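Local coordinates for EmGH1 (Erythrobacter marinus, PDB 5Z87), which is a glycoside hydrolase family 3 enzyme and probably acts as a beta-glucosidase, cleaving glucose from beta-linked glucosides, at residues Tyr752-Ala755 with Asp756-Leu760; Gly771-Ser774 with Gln775-Gln778. All coordinates share one frame; numbering follows the deposited sequence.

Contact 1: residues Tyr752-Ala755 with Asp756-Leu760; sequences YRDA and DGKLL. With EDO (1,2-ethanediol), chain K.
Asp754 OD1 accepts two backbone N-H groups across the turn. Asp756 N lies 2.7 Å from Asp754 OD1, and Lys758 N lies 3.1 Å from the same atom. They reach it from opposite faces of the carboxylate plane. The first bond forms an Asx turn. Chi1 of Asp754 (69°) sets CG between the backbone N and the carbonyl carbon, which folds the carboxylate back over the loop. The other oxygen, Asp754 OD2, shares one water with Asp756 OD2 and lies 3.3 Å from Lys758 CB. That water links two carboxylates of like charge. An alanine here would remove the carboxylate and would probably leave the N-H groups of Asp756 and Lys758 without their shared acceptor and the turn less firmly held.

Backbone bonds reinforce this grip. Gly757 N donates to Asp754 O (2.9 Å), and Asp754 N donates to Lys758 O. Arg753, its chain extended from CG to NE, reaches across to the returning segment. Arg753 NH1 donates to Gly757 O at 2.8 Å, close to the guanidinium plane. Leu759 CB lies over one face of that group.

Further along, Tyr752 and Leu760 exchange both backbone bonds. Leu760 CD1 sits 3.8 Å from Tyr752 CZ, and Tyr752 OH bonds to Ser717 OG. Helix 254-261 packs against Tyr752, Arg753 and Ala755. A 1,2-ethanediol, probably from the crystallisation liquor, bonds to Asp756 O.

Together these features make a 3:5 beta hairpin, a type I turn followed by a G1 bulge, with Gly757 in the left-handed conformation usual for that bulge.

Contact 2: residues Gly771-Ser774 with Gln775-Gln778; sequences GPDS and QNLQ
Asp773 OD1 is gripped by two consecutive backbone N-H groups. Gln775 N and Asn776 N each donate to Asp773 OD1 at 2.8 Å. The bond from Gln775 closes an Asx turn. This turn lies in the loop that joins the antiparallel neighbours 764-771 and 778-784 of the fibronectin type III-like domain.

The two donors approach the oxygen differently. Gln775 N uses the anti lone pair of Asp773 OD1, on the side away from OD2. Asn776 N comes in on the syn side, 29° out of the carboxylate plane. Neither bond is straight, and the N-H...O angle of the one from Asn776 is 141°. Chi1 of Asp773 is 58°, which turns the carboxylate toward the N-H groups of the following peptides. With its two bonds, this one oxygen pins the two peptide N-H groups that follow Ser774.

Leu777 lays its side chain against the backbone of the loop. Its two methyls each meet one backbone carbonyl oxygen. Leu777 CD2 lies 3.1 Å from Asp773 O, a tight approach, while Leu777 CD1 is 3.4 Å from Ser774 O. The side chain also touches Tyr710 of strand 703-713.

Polar groups of the loop also bond to other parts of the chain. Ser774 OG bonds to Phe662 O, Ser774 O accepts from Lys723 NZ, and Pro772 O accepts from Lys624 NZ.

At the mouth of the loop the chain returns very close to Gly771. A CB on this residue would collide with the carbonyl oxygen of Asn776. Instead Gly771 CA makes a CA-H...O contact with Asn776 O at 3.2 Å. Pro772 CD lies 3.2 Å from Asn776 O as well.

How the contacts relate
Contact 1 and contact 2 follow one another along the chain and do not touch. Their centres are 28 Å apart, and their nearest atoms about 19 Å. Strand 764-771 runs between them. Strand 703-713 offers a second connection. It carries Asp713, a magnesium ligand with Ile715, and the side chain of Tyr752 in contact 1 is about 5 Å from that of Asp713. The same strand bears Tyr710, which packs on contact 2. A bound magnesium ion is about 8 Å from the Tyr752 side chain. Contact 2 lies away from the annotated sites. The aspartate oxygen reaches N-H groups two and four residues on in contact 1, two and three in contact 2.

Contact 1: residues Tyr752-Ala755 with Asp756-Leu760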
loop_
_atom_site.group_PDB
_atom_site.type_symbol
_atom_site.label_atom_id
_atom_site.label_comp_id
_atom_site.label_asym_id
_atom_site.label_seq_id
_atom_site.Cartn_x
_atom_site.Cartn_y
_atom_site.Cartn_z
ATOM N N TYR A 752 7.644 -12.681 -19.563
ATOM C CA TYR A 752 7.622 -11.467 -18.763
ATOM C C TYR A 752 9.005 -10.848 -18.833
ATOM O O TYR A 752 9.981 -11.521 -19.166
ATOM C CB TYR A 752 7.203 -11.752 -17.314
ATOM C CG TYR A 752 8.300 -12.342 -16.460
ATOM C CD1 TYR A 752 8.625 -13.689 -16.532
ATOM C CD2 TYR A 752 9.008 -11.545 -15.578
ATOM C CE1 TYR A 752 9.649 -14.221 -15.745
ATOM C CE2 TYR A 752 10.015 -12.064 -14.786
ATOM C CZ TYR A 752 10.331 -13.392 -14.868
ATOM O OH TYR A 752 11.349 -13.872 -14.067
ATOM N N ARG A 753 9.079 -9.558 -18.515
ATOM C CA ARG A 753 10.326 -8.807 -18.602
ATOM C C ARG A 753 11.054 -8.824 -17.268
ATOM O O ARG A 753 10.431 -8.634 -16.218
ATOM C CB ARG A 753 10.041 -7.372 -19.035
ATOM C CG ARG A 753 9.432 -7.305 -20.427
ATOM C CD ARG A 753 9.567 -5.913 -21.034
ATOM N NE ARG A 753 8.951 -5.898 -22.349
ATOM C CZ ARG A 753 9.612 -6.133 -23.480
ATOM N NH1 ARG A 753 10.918 -6.374 -23.456
ATOM N NH2 ARG A 753 8.965 -6.130 -24.635
ATOM N N ASP A 754 12.369 -9.065 -17.305
ATOM C CA ASP A 754 13.163 -9.058 -16.081
ATOM C C ASP A 754 13.431 -7.616 -15.647
ATOM O O ASP A 754 12.946 -6.656 -16.256
ATOM C CB ASP A 754 14.449 -9.872 -16.258
ATOM C CG ASP A 754 15.473 -9.223 -17.213
ATOM O OD1 ASP A 754 15.477 -7.987 -17.440
ATOM O OD2 ASP A 754 16.320 -9.985 -17.727
ATOM N N ALA A 755 14.238 -7.441 -14.596
ATOM C CA ALA A 755 14.445 -6.104 -14.046
ATOM C C ALA A 755 15.134 -5.171 -15.034
ATOM O O ALA A 755 15.052 -3.948 -14.869
ATOM C CB ALA A 755 15.241 -6.183 -12.740
ATOM N N ASP A 756 15.784 -5.714 -16.068
ATOM C CA ASP A 756 16.446 -4.912 -17.094
ATOM C C ASP A 756 15.585 -4.670 -18.328
ATOM O O ASP A 756 16.015 -3.942 -19.227
ATOM C CB ASP A 756 17.756 -5.579 -17.519
ATOM C CG ASP A 756 18.676 -5.849 -16.347
ATOM O OD1 ASP A 756 18.762 -4.979 -15.450
ATOM O OD2 ASP A 756 19.304 -6.933 -16.320
ATOM N N GLY A 757 14.385 -5.252 -18.399
ATOM C CA GLY A 757 13.536 -5.102 -19.567
ATOM C C GLY A 757 13.653 -6.214 -20.585
ATOM O O GLY A 757 13.041 -6.127 -21.655
ATOM N N LYS A 758 14.416 -7.257 -20.285
ATOM C CA LYS A 758 14.618 -8.352 -21.215
ATOM C C LYS A 758 13.460 -9.337 -21.118
ATOM O O LYS A 758 13.120 -9.805 -20.025
ATOM C CB LYS A 758 15.948 -9.044 -20.907
ATOM C CG LYS A 758 16.358 -10.151 -21.869
ATOM C CD LYS A 758 17.443 -10.993 -21.218
ATOM C CE LYS A 758 17.831 -12.179 -22.079
ATOM N NZ LYS A 758 18.602 -13.182 -21.291
ATOM N N LEU A 759 12.865 -9.666 -22.262
ATOM C CA LEU A 759 11.749 -10.600 -22.271
ATOM C C LEU A 759 12.243 -12.019 -22.006
ATOM O O LEU A 759 13.055 -12.551 -22.765
ATOM C CB LEU A 759 11.017 -10.528 -23.602
ATOM C CG LEU A 759 9.828 -11.479 -23.746
ATOM C CD1 LEU A 759 8.653 -11.090 -22.821
ATOM C CD2 LEU A 759 9.398 -11.491 -25.204
ATOM N N LEU A 760 11.753 -12.628 -20.932
ATOM C CA LEU A 760 12.032 -14.022 -20.604
ATOM C C LEU A 760 10.848 -14.884 -21.011
ATOM O O LEU A 760 9.716 -14.617 -20.600
ATOM C CB LEU A 760 12.289 -14.200 -19.108
ATOM C CG LEU A 760 13.384 -13.319 -18.512
ATOM C CD1 LEU A 760 13.493 -13.518 -16.980
ATOM C CD2 LEU A 760 14.709 -13.605 -19.209
HETATM C C1 EDO K . 14.760 -3.605 -23.163
HETATM O O1 EDO K . 15.680 -4.266 -22.286
HETATM C C2 EDO K . 15.078 -4.034 -24.593
HETATM O O2 EDO K . 14.268 -5.157 -24.968
HETATM O O HOH W 1 18.644 -8.877 -18.267
#

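Contact 2: residues Gly771-Ser774 with Gln775-Gln778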
loop_
_atom_site.group_PDB
_atom_site.type_symbol
_atom_site.label_atom_id
_atom_site.label_comp_id
_atom_site.label_asym_id
_atom_site.label_seq_id
_atom_site.Cartn_x
_atom_site.Cartn_y
_atom_site.Cartn_z
ATOM N N GLY A 771 -13.756 -15.856 -21.006
ATOM C CA GLY A 771 -15.069 -15.690 -20.431
ATOM C C GLY A 771 -15.522 -14.247 -20.533
ATOM O O GLY A 771 -14.808 -13.391 -21.073
ATOM N N PRO A 772 -16.723 -13.951 -20.029
ATOM C CA PRO A 772 -17.269 -12.584 -20.117
ATOM C C PRO A 772 -16.753 -11.613 -19.057
ATOM O O PRO A 772 -17.150 -10.441 -19.071
ATOM C CB PRO A 772 -18.777 -12.817 -19.948
ATOM C CG PRO A 772 -18.870 -14.089 -19.097
ATOM C CD PRO A 772 -17.716 -14.934 -19.548
ATOM N N ASP A 773 -15.910 -12.060 -18.136
ATOM C CA ASP A 773 -15.291 -11.213 -17.116
ATOM C C ASP A 773 -14.203 -12.048 -16.443
ATOM O O ASP A 773 -14.055 -13.237 -16.725
ATOM C CB ASP A 773 -16.313 -10.682 -16.103
ATOM C CG ASP A 773 -17.081 -11.795 -15.391
ATOM O OD1 ASP A 773 -16.437 -12.652 -14.749
ATOM O OD2 ASP A 773 -18.332 -11.805 -15.454
ATOM N N SER A 774 -13.465 -11.428 -15.524
ATOM C CA SER A 774 -12.318 -12.090 -14.916
ATOM C C SER A 774 -12.681 -13.182 -13.915
ATOM O O SER A 774 -11.771 -13.851 -13.422
ATOM C CB SER A 774 -11.425 -11.062 -14.232
ATOM O OG SER A 774 -12.099 -10.439 -13.155
ATOM N N GLN A 775 -13.955 -13.375 -13.580
ATOM C CA GLN A 775 -14.318 -14.450 -12.665
ATOM C C GLN A 775 -15.033 -15.608 -13.330
ATOM O O GLN A 775 -14.962 -16.721 -12.824
ATOM C CB GLN A 775 -15.190 -13.918 -11.518
ATOM C CG GLN A 775 -14.418 -12.932 -10.670
ATOM C CD GLN A 775 -14.742 -12.960 -9.185
ATOM O OE1 GLN A 775 -13.864 -13.219 -8.366
ATOM N NE2 GLN A 775 -15.994 -12.660 -8.832
ATOM N N ASN A 776 -15.693 -15.388 -14.463
ATOM C CA ASN A 776 -16.484 -16.435 -15.095
ATOM C C ASN A 776 -15.729 -16.935 -16.315
ATOM O O ASN A 776 -15.969 -16.533 -17.453
ATOM C CB ASN A 776 -17.874 -15.913 -15.424
ATOM C CG ASN A 776 -18.649 -15.563 -14.168
ATOM O OD1 ASN A 776 -18.665 -14.414 -13.729
ATOM N ND2 ASN A 776 -19.233 -16.572 -13.543
ATOM N N LEU A 777 -14.816 -17.854 -16.056
ATOM C CA LEU A 777 -13.812 -18.260 -17.025
ATOM C C LEU A 777 -13.802 -19.767 -17.180
ATOM O O LEU A 777 -13.995 -20.500 -16.204
ATOM C CB LEU A 777 -12.424 -17.816 -16.590
ATOM C CG LEU A 777 -12.175 -16.338 -16.343
ATOM C CD1 LEU A 777 -10.819 -16.184 -15.661
ATOM C CD2 LEU A 777 -12.216 -15.594 -17.682
ATOM N N GLN A 778 -13.566 -20.224 -18.404
ATOM C CA GLN A 778 -13.156 -21.597 -18.640
ATOM C C GLN A 778 -11.739 -21.571 -19.194
ATOM O O GLN A 778 -11.232 -20.521 -19.594
ATOM C CB GLN A 778 -14.112 -22.320 -19.593
ATOM C CG GLN A 778 -15.538 -22.411 -19.080
ATOM C CD GLN A 778 -16.443 -23.207 -20.014
ATOM O OE1 GLN A 778 -17.000 -22.662 -20.966
ATOM N NE2 GLN A 778 -16.580 -24.497 -19.755
#